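Long-range contact in DNA ligase (Archaeoglobus fulgidus, PDB 3GDE), which probably seals nicks in double-stranded DNA during replication, recombination and repair, using ATP and magnesium to join a 3'-hydroxyl to a 5'-phosphate: residues A248-F253 with M401-S406. Numbering follows the deposited sequence.
Sequences AVEWKF and MIKLPS. With PO4 (phosphate ion), chain C.
E250 and K403 pair in the predicted nucleotide-binding site of the adenylation domain, where strand 247-252, which carries the lysine expected to accept AMP, runs antiparallel to strand 399-403. Two hydrogen-bonded pairs, A248 with K403 and E250 with M401, flank the non-hydrogen-bonded pair V249 with I402. Each of the former is closed by two backbone bonds, such as K403 N to A248 O (2.7 Å) and E250 N to M401 O (2.9 Å). M401 O also receives a CA-H...O contact from V249 CA at 3.3 Å.

On the face shared by A248, E250, M401 and K403, the extended side chains of E250 and K403 cross at about a right angle. K403 NZ reaches E250 OE1 on its syn side at 2.9 Å, 24° out of the carboxylate plane, forming a salt bridge that ties the carboxylate to the neighbouring strand. K403 also makes a cation-pi contact with W418. A methionine in place of K403 would probably leave the E250 carboxylate without this charged mate and freer to turn. On the other face V249 CG1 lies 4.2 Å from I402 CG1, while helix 382-394 packs against V249. Just past the end of strand 399-403, P405 CG rests 3.6 Å from A248 N.

A turn at chi2 (-63°) lays the SD of M401 against the aliphatic part of K252, 3.9 Å from CD. Beyond this contact, K252 turns at its last torsion (chi4 -62°), and NZ donates to O1 of a phosphate ion, probably picked up from the crystallisation liquor, at 2.7 Å. E398 forms a salt bridge with the same amine, and K420 binds the same ion. With E250 predicted to bind ATP and K252 to form the AMP-lysine intermediate, the arrangement is typical of the KxDG motif of nucleotidyltransferases, backed by its neighbouring strand.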
loop_
_atom_site.group_PDB
_atom_site.type_symbol
_atom_site.label_atom_id
_atom_site.label_comp_id
_atom_site.label_asym_id
_atom_site.label_seq_id
_atom_site.Cartn_x
_atom_site.Cartn_y
_atom_site.Cartn_z
ATOM N N ALA A 248 7.489 -13.748 25.341
ATOM C CA ALA A 248 7.156 -14.791 24.378
ATOM C C ALA A 248 8.088 -14.618 23.178
ATOM O O ALA A 248 8.185 -13.525 22.609
ATOM C CB ALA A 248 5.703 -14.685 23.958
ATOM N N VAL A 249 8.794 -15.684 22.816
ATOM C CA VAL A 249 9.812 -15.606 21.775
ATOM C C VAL A 249 9.517 -16.611 20.680
ATOM O O VAL A 249 9.253 -17.778 20.951
ATOM C CB VAL A 249 11.255 -15.838 22.324
ATOM C CG1 VAL A 249 12.297 -15.551 21.242
ATOM C CG2 VAL A 249 11.537 -14.966 23.543
ATOM N N GLU A 250 9.561 -16.135 19.441
ATOM C CA GLU A 250 9.354 -16.966 18.267
ATOM C C GLU A 250 10.475 -16.690 17.274
ATOM O O GLU A 250 11.190 -15.708 17.396
ATOM C CB GLU A 250 8.004 -16.646 17.617
ATOM C CG GLU A 250 6.792 -16.971 18.477
ATOM C CD GLU A 250 5.591 -16.061 18.218
ATOM O OE1 GLU A 250 5.585 -15.308 17.215
ATOM O OE2 GLU A 250 4.645 -16.100 19.041
ATOM N N TRP A 251 10.623 -17.572 16.297
ATOM C CA TRP A 251 11.508 -17.331 15.171
ATOM C C TRP A 251 10.979 -16.160 14.346
ATOM O O TRP A 251 9.771 -15.987 14.223
ATOM C CB TRP A 251 11.584 -18.587 14.289
ATOM C CG TRP A 251 12.460 -19.689 14.823
ATOM C CD1 TRP A 251 12.957 -19.811 16.095
ATOM C CD2 TRP A 251 12.922 -20.842 14.103
ATOM N NE1 TRP A 251 13.710 -20.956 16.204
ATOM C CE2 TRP A 251 13.700 -21.610 14.999
ATOM C CE3 TRP A 251 12.749 -21.303 12.789
ATOM C CZ2 TRP A 251 14.315 -22.808 14.620
ATOM C CZ3 TRP A 251 13.349 -22.494 12.415
ATOM C CH2 TRP A 251 14.123 -23.234 13.326
ATOM N N LYS A 252 11.883 -15.342 13.815
ATOM C CA LYS A 252 11.545 -14.484 12.695
ATOM C C LYS A 252 11.942 -15.146 11.381
ATOM O O LYS A 252 13.133 -15.268 11.074
ATOM C CB LYS A 252 12.195 -13.108 12.793
ATOM C CG LYS A 252 11.646 -12.190 11.721
ATOM C CD LYS A 252 12.138 -10.784 11.872
ATOM C CE LYS A 252 11.277 -9.836 11.063
ATOM N NZ LYS A 252 11.334 -10.141 9.614
ATOM N N PHE A 253 10.929 -15.543 10.610
ATOM C CA PHE A 253 11.109 -16.255 9.342
ATOM C C PHE A 253 11.526 -15.382 8.151
ATOM O O PHE A 253 11.123 -14.231 8.027
ATOM C CB PHE A 253 9.830 -17.026 8.986
ATOM C CG PHE A 253 9.418 -18.025 10.029
ATOM C CD1 PHE A 253 9.963 -19.310 10.037
ATOM C CD2 PHE A 253 8.480 -17.685 11.006
ATOM C CE1 PHE A 253 9.583 -20.239 11.007
ATOM C CE2 PHE A 253 8.094 -18.603 11.986
ATOM C CZ PHE A 253 8.646 -19.881 11.988
ATOM N N MET A 401 11.444 -13.022 17.032
ATOM C CA MET A 401 10.443 -12.062 17.461
ATOM C C MET A 401 10.338 -12.188 18.968
ATOM O O MET A 401 10.300 -13.300 19.500
ATOM C CB MET A 401 9.083 -12.332 16.798
ATOM C CG MET A 401 9.086 -12.242 15.272
ATOM S SD MET A 401 9.489 -10.583 14.677
ATOM C CE MET A 401 8.112 -9.644 15.312
ATOM N N ILE A 402 10.306 -11.050 19.651
ATOM C CA ILE A 402 10.171 -11.009 21.105
ATOM C C ILE A 402 8.939 -10.204 21.487
ATOM O O ILE A 402 8.867 -8.999 21.230
ATOM C CB ILE A 402 11.435 -10.418 21.777
ATOM C CG1 ILE A 402 12.647 -11.325 21.500
ATOM C CG2 ILE A 402 11.203 -10.245 23.288
ATOM C CD1 ILE A 402 13.978 -10.712 21.813
ATOM N N LYS A 403 7.977 -10.870 22.123
ATOM C CA LYS A 403 6.651 -10.286 22.347
ATOM C C LYS A 403 6.208 -10.335 23.810
ATOM O O LYS A 403 6.494 -11.298 24.510
ATOM C CB LYS A 403 5.616 -11.001 21.468
ATOM C CG LYS A 403 5.994 -11.108 19.993
ATOM C CD LYS A 403 5.018 -11.972 19.235
ATOM C CE LYS A 403 5.209 -11.811 17.729
ATOM N NZ LYS A 403 4.274 -12.683 16.974
ATOM N N LEU A 404 5.496 -9.300 24.254
ATOM C CA LEU A 404 4.951 -9.218 25.616
ATOM C C LEU A 404 3.777 -10.189 25.753
ATOM O O LEU A 404 2.754 -10.021 25.071
ATOM C CB LEU A 404 4.440 -7.805 25.892
ATOM C CG LEU A 404 4.867 -6.960 27.093
ATOM C CD1 LEU A 404 3.665 -6.152 27.559
ATOM C CD2 LEU A 404 5.459 -7.760 28.257
ATOM N N PRO A 405 3.915 -11.212 26.621
ATOM C CA PRO A 405 2.875 -12.249 26.764
ATOM C C PRO A 405 1.500 -11.724 27.189
ATOM O O PRO A 405 0.501 -12.404 26.981
ATOM C CB PRO A 405 3.458 -13.189 27.832
ATOM C CG PRO A 405 4.931 -12.949 27.773
ATOM C CD PRO A 405 5.072 -11.485 27.490
ATOM N N SER A 406 1.450 -10.520 27.752
ATOM C CA SER A 406 0.184 -9.925 28.171
ATOM C C SER A 406 -0.402 -8.922 27.166
ATOM O O SER A 406 -1.532 -8.458 27.337
ATOM C CB SER A 406 0.331 -9.265 29.543
ATOM O OG SER A 406 1.088 -8.081 29.431
HETATM P P PO4 C . 11.462 -6.886 7.899
HETATM O O1 PO4 C . 11.825 -8.326 7.624
HETATM O O2 PO4 C . 12.147 -6.350 9.131
HETATM O O3 PO4 C . 11.837 -6.055 6.697
HETATM O O4 PO4 C . 9.978 -6.810 8.138
#